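Local coordinates for protein xylose isomerase-like TIM barrel (PDB 2QW5) that binds D-xylose and a zinc ion in a TIM barrel and is probably a sugar isomerase or epimerase, at residues V82-N87 / A119-E124. Sequence-based numbering, arbitrary orientation.
Sequences VKISTN and AALGGE. With XLS (D-xylose), chain C.
Strand 83-87 packs against the turn that leaves helix 101-120, within the beta-alpha-beta unit formed by strand 83-87, helix 101-120 and strand 125-128. The apolar part rests on Leu121. Its CG stands anti to its own carbonyl carbon (chi1 -69°), and from there CD1 lies against two methyls of the strand, crossing both side chains obliquely: CG2 of Ile84 and CG2 of Thr86 are each 4.1 Å from Leu121 CD1. Ile84 and Thr86, two residues apart, both direct their CB to the helical side, whereas Ser85 between them faces away and bonds through OG to Tyr245. The hydroxyl of Thr86 is taken up by Thr118 OG1, so that its methyl is left for Leu121.

Backbone geometry brings the loop close. Gly122, with positive phi (72°), is the C' residue of a Schellman motif that ends the helix: Gly123 N bonds to Thr118 O, the wider of the two bonds, and Gly122 N bonds to Ala119 O at 2.7 Å inside it. With no side chain, Gly123 can lay its CA 3.2 Å from Ile84 O, the closest approach of the two backbones.

No direct hydrogen bond joins the segments, and water does the bridging. One molecule accepts from Ile84 N (2.9 Å) and donates to Leu121 O (2.8 Å); the other donates to Ile84 O and accepts from Glu124 N, so both backbone polar groups of Ile84 are served.

At the far end of the strand, Asn87 enters the sugar pocket: its OD1 accepts from xylose O4 at 2.8 Å, and ND2 gives a weak bond to O2. Strand 83-87 runs between strands 47-51 and 125-128 in the eight-stranded parallel barrel, while helix 60-76 flanks the contact, Arg71 bonding to both Val82 O and Leu121 O.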
ATOM      1  N   VAL A  82      -7.847 -28.354  32.572  1.00 20.85           N
ATOM      2  CA  VAL A  82      -7.141 -27.315  31.772  1.00 18.75           C
ATOM      3  C   VAL A  82      -8.041 -26.094  31.624  1.00 17.19           C
ATOM      4  O   VAL A  82      -9.165 -26.226  31.198  1.00 17.68           O
ATOM      5  CB  VAL A  82      -6.723 -27.864  30.380  1.00 19.94           C
ATOM      6  CG1 VAL A  82      -6.239 -26.721  29.401  1.00 19.61           C
ATOM      7  CG2 VAL A  82      -5.665 -28.917  30.566  1.00 18.42           C
ATOM      8  N   LYS A  83      -7.548 -24.929  32.010  1.00 16.40           N
ATOM      9  CA  LYS A  83      -8.278 -23.669  31.878  1.00 18.46           C
ATOM     10  C   LYS A  83      -7.940 -22.948  30.572  1.00 16.59           C
ATOM     11  O   LYS A  83      -6.820 -23.020  30.092  1.00 15.71           O
ATOM     12  CB  LYS A  83      -8.009 -22.753  33.074  1.00 19.27           C
ATOM     13  CG  LYS A  83      -8.717 -23.225  34.385  1.00 21.59           C
ATOM     14  CD  LYS A  83      -8.581 -22.134  35.485  1.00 24.14           C
ATOM     15  CE  LYS A  83      -9.359 -22.463  36.797  1.00 28.25           C
ATOM     16  NZ  LYS A  83      -8.868 -23.751  37.444  1.00 34.88           N
ATOM     17  N   ILE A  84      -8.911 -22.212  30.045  1.00 16.94           N
ATOM     18  CA  ILE A  84      -8.776 -21.467  28.812  1.00 17.36           C
ATOM     19  C   ILE A  84      -9.144 -20.024  29.084  1.00 16.68           C
ATOM     20  O   ILE A  84     -10.109 -19.776  29.787  1.00 18.02           O
ATOM     21  CB  ILE A  84      -9.760 -21.981  27.757  1.00 15.63           C
ATOM     22  CG1 ILE A  84      -9.535 -23.476  27.438  1.00 20.52           C
ATOM     23  CG2 ILE A  84      -9.721 -21.146  26.438  1.00 17.11           C
ATOM     24  CD1 ILE A  84      -8.211 -23.789  26.882  1.00 19.93           C
ATOM     25  N   SER A  85      -8.306 -19.111  28.591  1.00 16.05           N
ATOM     26  CA  SER A  85      -8.622 -17.681  28.462  1.00 16.35           C
ATOM     27  C   SER A  85      -8.750 -17.428  26.935  1.00 16.76           C
ATOM     28  O   SER A  85      -8.275 -18.214  26.122  1.00 15.94           O
ATOM     29  CB  SER A  85      -7.554 -16.822  29.105  1.00 16.82           C
ATOM     30  OG  SER A  85      -6.303 -17.008  28.481  1.00 18.71           O
ATOM     31  N   THR A  86      -9.436 -16.364  26.549  1.00 14.80           N
ATOM     32  CA  THR A  86      -9.623 -16.042  25.145  1.00 17.33           C
ATOM     33  C   THR A  86      -9.032 -14.687  24.781  1.00 18.50           C
ATOM     34  O   THR A  86      -8.966 -13.770  25.631  1.00 14.49           O
ATOM     35  CB  THR A  86     -11.101 -16.066  24.716  1.00 19.03           C
ATOM     36  OG1 THR A  86     -11.820 -15.060  25.449  1.00 10.63           O
ATOM     37  CG2 THR A  86     -11.690 -17.383  24.925  1.00  9.33           C
ATOM     38  N   ASN A  87      -8.580 -14.598  23.532  1.00 17.99           N
ATOM     39  CA  ASN A  87      -8.089 -13.381  22.929  1.00 18.44           C
ATOM     40  C   ASN A  87      -9.086 -13.005  21.811  1.00 17.11           C
ATOM     41  O   ASN A  87      -9.324 -13.764  20.865  1.00 15.81           O
ATOM     42  CB  ASN A  87      -6.675 -13.536  22.411  1.00 17.60           C
ATOM     43  CG  ASN A  87      -6.089 -12.244  21.957  1.00 21.94           C
ATOM     44  OD1 ASN A  87      -6.492 -11.714  20.939  1.00 22.42           O
ATOM     45  ND2 ASN A  87      -5.105 -11.751  22.685  1.00 23.34           N
ATOM     46  N   ALA A 119     -17.195 -18.385  27.911  1.00 20.05           N
ATOM     47  CA  ALA A 119     -17.887 -19.154  28.944  1.00 19.57           C
ATOM     48  C   ALA A 119     -18.039 -20.621  28.536  1.00 19.79           C
ATOM     49  O   ALA A 119     -17.762 -21.512  29.350  1.00 21.33           O
ATOM     50  CB  ALA A 119     -19.245 -18.511  29.256  1.00 17.85           C
ATOM     51  N   ALA A 120     -18.414 -20.888  27.272  1.00 19.06           N
ATOM     52  CA  ALA A 120     -18.582 -22.284  26.758  1.00 18.74           C
ATOM     53  C   ALA A 120     -17.298 -23.058  26.825  1.00 19.39           C
ATOM     54  O   ALA A 120     -17.317 -24.279  26.991  1.00 20.75           O
ATOM     55  CB  ALA A 120     -19.176 -22.309  25.312  1.00 17.89           C
ATOM     56  N   LEU A 121     -16.168 -22.344  26.713  1.00 19.39           N
ATOM     57  CA  LEU A 121     -14.827 -22.929  26.909  1.00 18.76           C
ATOM     58  C   LEU A 121     -14.421 -23.030  28.388  1.00 20.41           C
ATOM     59  O   LEU A 121     -13.272 -23.351  28.682  1.00 19.29           O
ATOM     60  CB  LEU A 121     -13.771 -22.132  26.106  1.00 20.52           C
ATOM     61  CG  LEU A 121     -13.825 -22.218  24.576  1.00 19.76           C
ATOM     62  CD1 LEU A 121     -12.963 -21.190  23.892  1.00 16.68           C
ATOM     63  CD2 LEU A 121     -13.377 -23.592  24.143  1.00 15.78           C
ATOM     64  N   GLY A 122     -15.348 -22.748  29.320  1.00 20.45           N
ATOM     65  CA  GLY A 122     -15.072 -22.733  30.749  1.00 19.33           C
ATOM     66  C   GLY A 122     -14.244 -21.562  31.228  1.00 20.28           C
ATOM     67  O   GLY A 122     -13.823 -21.547  32.390  1.00 19.85           O
ATOM     68  N   GLY A 123     -14.056 -20.559  30.356  1.00 20.58           N
ATOM     69  CA  GLY A 123     -13.145 -19.485  30.611  1.00 20.03           C
ATOM     70  C   GLY A 123     -13.769 -18.391  31.424  1.00 21.15           C
ATOM     71  O   GLY A 123     -14.975 -18.128  31.331  1.00 20.51           O
ATOM     72  N   GLU A 124     -12.918 -17.751  32.215  1.00 21.78           N
ATOM     73  CA  GLU A 124     -13.305 -16.657  33.067  1.00 25.10           C
ATOM     74  C   GLU A 124     -12.575 -15.359  32.749  1.00 23.13           C
ATOM     75  O   GLU A 124     -12.756 -14.363  33.427  1.00 23.59           O
ATOM     76  CB  GLU A 124     -13.151 -17.153  34.494  1.00 28.46           C
ATOM     77  CG  GLU A 124     -14.275 -18.281  34.772  1.00 33.42           C
ATOM     78  CD  GLU A 124     -14.160 -19.047  36.098  1.00 35.72           C
ATOM     79  OE1 GLU A 124     -13.189 -19.848  36.285  1.00 48.59           O
ATOM     80  OE2 GLU A 124     -15.086 -18.868  36.921  1.00 39.32           O
TER
HETATM   81  C1  XLS C 401      -1.582  -8.603  19.802  1.00 51.13           C
HETATM   82  C2  XLS C 401      -3.104  -8.632  19.861  1.00 50.44           C
HETATM   83  C3  XLS C 401      -3.787  -9.137  18.541  1.00 49.90           C
HETATM   84  C4  XLS C 401      -5.022  -9.989  18.761  1.00 43.51           C
HETATM   85  O1  XLS C 401      -0.742  -7.622  20.423  1.00 37.62           O
HETATM   86  O2  XLS C 401      -3.571  -9.307  21.029  1.00 48.01           O
HETATM   87  O3  XLS C 401      -3.009  -9.884  17.605  1.00 53.13           O
HETATM   88  O4  XLS C 401      -5.875  -9.310  19.638  1.00 39.24           O
HETATM   89  O   HOH W   1     -11.543 -23.071  30.910  1.00 22.39           O
HETATM   90  O   HOH W   2     -10.061 -18.269  31.999  1.00 34.79           O